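PDB 1TTZ: glutaredoxin family protein from Xanthomonas campestris, which is of unestablished function but probably acts as a small thiol-disulphide redox protein of the glutaredoxin type, built on the thioredoxin fold. Local coordinates for residues Y6-C11 / F33-A38; G45-V50 / E58-F63. One frame throughout, in Å; residues are numbered along the deposited sequence.

Contact 1 of 2, residues Y6-C11 / F33-A38; sequences YQRDDC and FIDDDA
The backbone N of Asp9 donates to OD2 of Asp35 over 2.8 Å, entering on the syn lone pair of that carboxylate. The bond ties together two loops of a thioredoxin fold, just past the ends of the parallel strands 3-7 and 29-33, which a right-handed beta-alpha-beta crossover through helix 12-23 connects. Asp35 suits this place because its short acid reaches a main-chain N-H, but a second carboxylate lies close by: OD2 of Asp9 is 3.1 Å from OD2 of Asp35, the two planes nearly parallel (12° apart) but offset, and this repulsion would tend to favour protonation of one of them. Arg8 may offset some of this charge. Its NH1 makes a long salt bridge, 3.8 Å, to OD1 of Asp35 at the guanidinium edge, while stronger partners, Gly45 O and Glu41, hold the group elsewhere; CD1 of Ile34 covers one of its faces. Where the strands end, Ile34 N donates to Gln7 O at 3.0 Å. With CG of Gln7 between its backbone N and carbonyl carbon (chi1 61°), the extended chain lies alongside the Phe33 ring, pointing the same way, and CG comes to 3.4 Å from CE1 of Phe33.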
# COMPACT_ATOMS: atom_id res chain seq x y z
N TYR A 6 -2.68 2.53 -1.96
CA TYR A 6 -3.04 2.83 -3.32
C TYR A 6 -3.07 1.49 -4.06
O TYR A 6 -2.11 0.72 -4.03
CB TYR A 6 -2.02 3.77 -3.97
CG TYR A 6 -2.06 5.16 -3.39
CD1 TYR A 6 -1.16 5.56 -2.41
CD2 TYR A 6 -3.03 6.08 -3.80
CE1 TYR A 6 -1.22 6.84 -1.84
CE2 TYR A 6 -3.10 7.36 -3.25
CZ TYR A 6 -2.19 7.73 -2.27
OH TYR A 6 -2.24 9.00 -1.74
N GLN A 7 -4.20 1.20 -4.69
CA GLN A 7 -4.35 -0.03 -5.44
C GLN A 7 -5.28 0.17 -6.63
O GLN A 7 -5.83 1.25 -6.82
CB GLN A 7 -4.88 -1.15 -4.54
CG GLN A 7 -6.26 -0.92 -3.92
CD GLN A 7 -6.72 -2.11 -3.08
OE1 GLN A 7 -6.76 -3.24 -3.55
NE2 GLN A 7 -7.08 -1.84 -1.82
N ARG A 8 -5.42 -0.87 -7.44
CA ARG A 8 -6.30 -0.80 -8.60
C ARG A 8 -7.23 -1.99 -8.49
O ARG A 8 -6.91 -2.97 -7.82
CB ARG A 8 -5.50 -0.87 -9.91
CG ARG A 8 -4.83 -2.21 -10.15
CD ARG A 8 -4.43 -2.44 -11.60
NE ARG A 8 -3.32 -1.60 -12.05
CZ ARG A 8 -3.46 -0.39 -12.58
NH1 ARG A 8 -4.66 0.14 -12.73
NH2 ARG A 8 -2.38 0.28 -12.97
N ASP A 9 -8.39 -1.90 -9.14
CA ASP A 9 -9.36 -2.99 -9.10
C ASP A 9 -8.87 -4.19 -9.91
O ASP A 9 -8.12 -4.04 -10.88
CB ASP A 9 -10.71 -2.53 -9.65
CG ASP A 9 -11.46 -1.65 -8.67
OD1 ASP A 9 -11.74 -2.12 -7.55
OD2 ASP A 9 -11.77 -0.49 -9.02
N ASP A 10 -9.31 -5.37 -9.51
CA ASP A 10 -8.94 -6.61 -10.18
C ASP A 10 -7.42 -6.76 -10.29
O ASP A 10 -6.85 -6.67 -11.38
CB ASP A 10 -9.59 -6.67 -11.57
CG ASP A 10 -9.45 -8.04 -12.22
OD1 ASP A 10 -9.80 -9.04 -11.56
OD2 ASP A 10 -9.00 -8.11 -13.39
N CYS A 11 -6.77 -6.98 -9.14
CA CYS A 11 -5.33 -7.17 -9.10
C CYS A 11 -4.95 -8.08 -7.94
O CYS A 11 -5.17 -7.74 -6.77
CB CYS A 11 -4.61 -5.83 -8.95
SG CYS A 11 -2.81 -5.98 -8.83
N PHE A 33 -8.37 3.84 -4.83
CA PHE A 33 -8.26 3.18 -6.13
C PHE A 33 -7.90 4.18 -7.21
O PHE A 33 -8.61 5.16 -7.42
CB PHE A 33 -9.57 2.48 -6.44
CG PHE A 33 -9.84 1.32 -5.55
CD1 PHE A 33 -9.30 0.07 -5.85
CD2 PHE A 33 -10.57 1.47 -4.37
CE1 PHE A 33 -9.49 -1.02 -4.98
CE2 PHE A 33 -10.77 0.39 -3.50
CZ PHE A 33 -10.22 -0.85 -3.81
N ILE A 34 -6.80 3.91 -7.90
CA ILE A 34 -6.28 4.80 -8.94
C ILE A 34 -6.98 4.70 -10.29
O ILE A 34 -6.83 5.58 -11.13
CB ILE A 34 -4.78 4.51 -9.17
CG1 ILE A 34 -4.61 3.11 -9.76
CG2 ILE A 34 -4.03 4.58 -7.85
CD1 ILE A 34 -3.20 2.79 -10.23
N ASP A 35 -7.72 3.62 -10.50
CA ASP A 35 -8.41 3.36 -11.75
C ASP A 35 -8.96 4.56 -12.51
O ASP A 35 -8.61 4.78 -13.67
CB ASP A 35 -9.51 2.33 -11.51
CG ASP A 35 -8.96 1.00 -11.06
OD1 ASP A 35 -8.42 0.25 -11.91
OD2 ASP A 35 -9.03 0.70 -9.85
N ASP A 36 -9.81 5.35 -11.88
CA ASP A 36 -10.40 6.49 -12.57
C ASP A 36 -9.80 7.85 -12.23
O ASP A 36 -10.51 8.85 -12.17
CB ASP A 36 -11.91 6.50 -12.32
CG ASP A 36 -12.57 5.22 -12.79
OD1 ASP A 36 -12.52 4.94 -14.01
OD2 ASP A 36 -13.14 4.49 -11.94
N ASP A 37 -8.49 7.87 -12.01
CA ASP A 37 -7.79 9.11 -11.69
C ASP A 37 -6.50 9.13 -12.49
O ASP A 37 -5.53 8.45 -12.14
CB ASP A 37 -7.49 9.16 -10.19
CG ASP A 37 -6.96 10.51 -9.76
OD1 ASP A 37 -6.01 11.01 -10.38
OD2 ASP A 37 -7.51 11.07 -8.78
N ALA A 38 -6.50 9.89 -13.57
CA ALA A 38 -5.34 10.00 -14.44
C ALA A 38 -4.06 10.30 -13.67
O ALA A 38 -3.03 9.68 -13.91
CB ALA A 38 -5.57 11.06 -15.51

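Contact 2 of 2, residues G45-V50 / E58-F63; sequences GLRVPV and ELDWPF
Arg47 opens the contact by gripping Asp60 side-on. NE reaches OD1 of Asp60 at 2.8 Å from above the carboxylate plane, whereas NH2 meets OD2 of Asp60 nearly in the guanidinium plane, on the syn lone pair and along a straighter path (168°). The same NH2 gives a second bond, 2.9 Å to OE2 of Glu58, on the anti side and tilted out of the carboxylate plane. The several N-H groups of one guanidinium let Arg47 bridge two acids that strand 58-60 presents on the same side, and a water joins its NH1 to OE2 of Glu58. OE1 of Glu58 is taken by the hydroxyl of Tyr44 and by Arg52, which leaves OE2 to face Arg47. A second water donates to both Arg47 O and Trp61 O. Next comes Pro49, preceded by a cis peptide bond, the cis-proline position of thioredoxin-fold proteins. Its O accepts from Trp61 N at 3.1 Å, and with CG of Trp61 anti to its backbone N (chi1 -177°) the indole lies against the proline ring, CG of Pro49 3.6 Å from CE3 of Trp61. Val50 then pairs with Asp60 as an antiparallel, non-hydrogen-bonded pair; the beta-branched side chain suits the strand and brings CG1 to 3.3 Å from OD2 of Asp60. Pro49 packs on Leu13 and Ala17 of helix 12-23 and touches the residues of the probable CxxC motif (Cys11, Cys14) at its start, Trp61 also leans on that helix, Leu59 packs against helix 65-73, and strand 50-52 lies between strands 3-7 and 58-60.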
# COMPACT_ATOMS: atom_id res chain seq x y z
N GLY A 45 0.45 3.81 -11.38
CA GLY A 45 0.05 2.79 -12.35
C GLY A 45 0.95 1.60 -12.62
O GLY A 45 0.48 0.56 -13.08
N LEU A 46 2.25 1.75 -12.37
CA LEU A 46 3.21 0.67 -12.58
C LEU A 46 3.75 0.15 -11.24
O LEU A 46 4.51 -0.82 -11.21
CB LEU A 46 4.39 1.18 -13.42
CG LEU A 46 4.47 0.99 -14.94
CD1 LEU A 46 3.10 1.03 -15.56
CD2 LEU A 46 5.37 2.07 -15.52
N ARG A 47 3.33 0.77 -10.15
CA ARG A 47 3.82 0.41 -8.82
C ARG A 47 2.84 -0.25 -7.85
O ARG A 47 3.26 -0.95 -6.93
CB ARG A 47 4.40 1.65 -8.14
CG ARG A 47 5.51 2.36 -8.92
CD ARG A 47 5.62 3.80 -8.44
NE ARG A 47 5.78 3.85 -6.99
CZ ARG A 47 5.58 4.94 -6.25
NH1 ARG A 47 5.20 6.07 -6.82
NH2 ARG A 47 5.74 4.88 -4.93
N VAL A 48 1.54 -0.02 -8.04
CA VAL A 48 0.53 -0.60 -7.15
C VAL A 48 0.68 -2.11 -6.95
O VAL A 48 1.00 -2.85 -7.89
CB VAL A 48 -0.92 -0.31 -7.66
CG1 VAL A 48 -1.30 1.14 -7.36
CG2 VAL A 48 -1.03 -0.59 -9.16
N PRO A 49 0.44 -2.59 -5.73
CA PRO A 49 0.04 -1.84 -4.54
C PRO A 49 1.18 -1.05 -3.88
O PRO A 49 2.31 -1.52 -3.80
CB PRO A 49 -0.51 -2.92 -3.62
CG PRO A 49 0.41 -4.07 -3.94
CD PRO A 49 0.43 -4.04 -5.45
N VAL A 50 0.85 0.15 -3.40
CA VAL A 50 1.81 1.01 -2.74
C VAL A 50 1.21 1.53 -1.43
O VAL A 50 0.07 1.99 -1.41
CB VAL A 50 2.17 2.23 -3.61
CG1 VAL A 50 3.04 3.20 -2.82
CG2 VAL A 50 2.90 1.78 -4.87
N GLU A 58 6.68 5.97 1.57
CA GLU A 58 5.99 4.99 0.75
C GLU A 58 6.75 3.67 0.62
O GLU A 58 7.98 3.64 0.58
CB GLU A 58 5.67 5.58 -0.63
CG GLU A 58 4.54 6.62 -0.60
CD GLU A 58 4.14 7.12 -1.98
OE1 GLU A 58 3.08 7.79 -2.08
OE2 GLU A 58 4.87 6.86 -2.96
N LEU A 59 5.98 2.58 0.59
CA LEU A 59 6.52 1.24 0.47
C LEU A 59 5.88 0.63 -0.77
O LEU A 59 4.65 0.48 -0.82
CB LEU A 59 6.14 0.41 1.69
CG LEU A 59 6.77 -0.98 1.81
CD1 LEU A 59 8.28 -0.85 2.03
CD2 LEU A 59 6.13 -1.74 2.97
N ASP A 60 6.69 0.28 -1.76
CA ASP A 60 6.18 -0.29 -3.00
C ASP A 60 6.21 -1.81 -3.00
O ASP A 60 7.10 -2.42 -2.40
CB ASP A 60 7.00 0.19 -4.20
CG ASP A 60 6.85 1.68 -4.46
OD1 ASP A 60 7.45 2.16 -5.45
OD2 ASP A 60 6.15 2.36 -3.70
N TRP A 61 5.24 -2.42 -3.66
CA TRP A 61 5.18 -3.87 -3.77
C TRP A 61 6.47 -4.30 -4.47
O TRP A 61 7.00 -3.55 -5.30
CB TRP A 61 3.97 -4.28 -4.60
CG TRP A 61 3.80 -5.76 -4.68
CD1 TRP A 61 4.16 -6.57 -5.72
CD2 TRP A 61 3.26 -6.61 -3.67
NE1 TRP A 61 3.88 -7.88 -5.40
CE2 TRP A 61 3.32 -7.93 -4.15
CE3 TRP A 61 2.73 -6.38 -2.39
CZ2 TRP A 61 2.87 -9.02 -3.40
CZ3 TRP A 61 2.28 -7.46 -1.64
CH2 TRP A 61 2.35 -8.77 -2.15
N PRO A 62 7.00 -5.49 -4.16
CA PRO A 62 6.49 -6.48 -3.21
C PRO A 62 6.93 -6.26 -1.77
O PRO A 62 7.99 -5.72 -1.49
CB PRO A 62 7.06 -7.78 -3.76
CG PRO A 62 8.43 -7.35 -4.16
CD PRO A 62 8.16 -6.04 -4.90
N PHE A 63 6.07 -6.71 -0.85
CA PHE A 63 6.36 -6.65 0.57
C PHE A 63 5.57 -7.72 1.31
O PHE A 63 4.36 -7.86 1.12
CB PHE A 63 6.08 -5.27 1.17
CG PHE A 63 4.72 -4.68 0.83
CD1 PHE A 63 4.62 -3.67 -0.13
CD2 PHE A 63 3.58 -5.08 1.52
CE1 PHE A 63 3.39 -3.06 -0.39
CE2 PHE A 63 2.34 -4.47 1.27
CZ PHE A 63 2.24 -3.46 0.32
O HOH W 1 5.69 -1.98 -7.05
O HOH W 2 4.81 8.76 -5.60

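From the N terminus, strand 3-7 runs into the loop that leads to helix 12-23, and the chain re-enters the sheet along strand 29-33, parallel to the first; contact 1 closes this beta-alpha-beta unit. Helix 38-44 then carries the chain across to contact 2, which closes the short antiparallel hairpin of strands 50-52 and 58-60 before helix 65-73. The two contacts follow in series, neither nesting nor crossing, with centres about 12 Å apart. Each ties one outer strand to its inner neighbour. The halves are joined between them: Tyr6 N lies 2.9 Å from Val50 O, a probable hydrogen bond, and CG1 of Val48 packs against Tyr6 O and Gln7 CA.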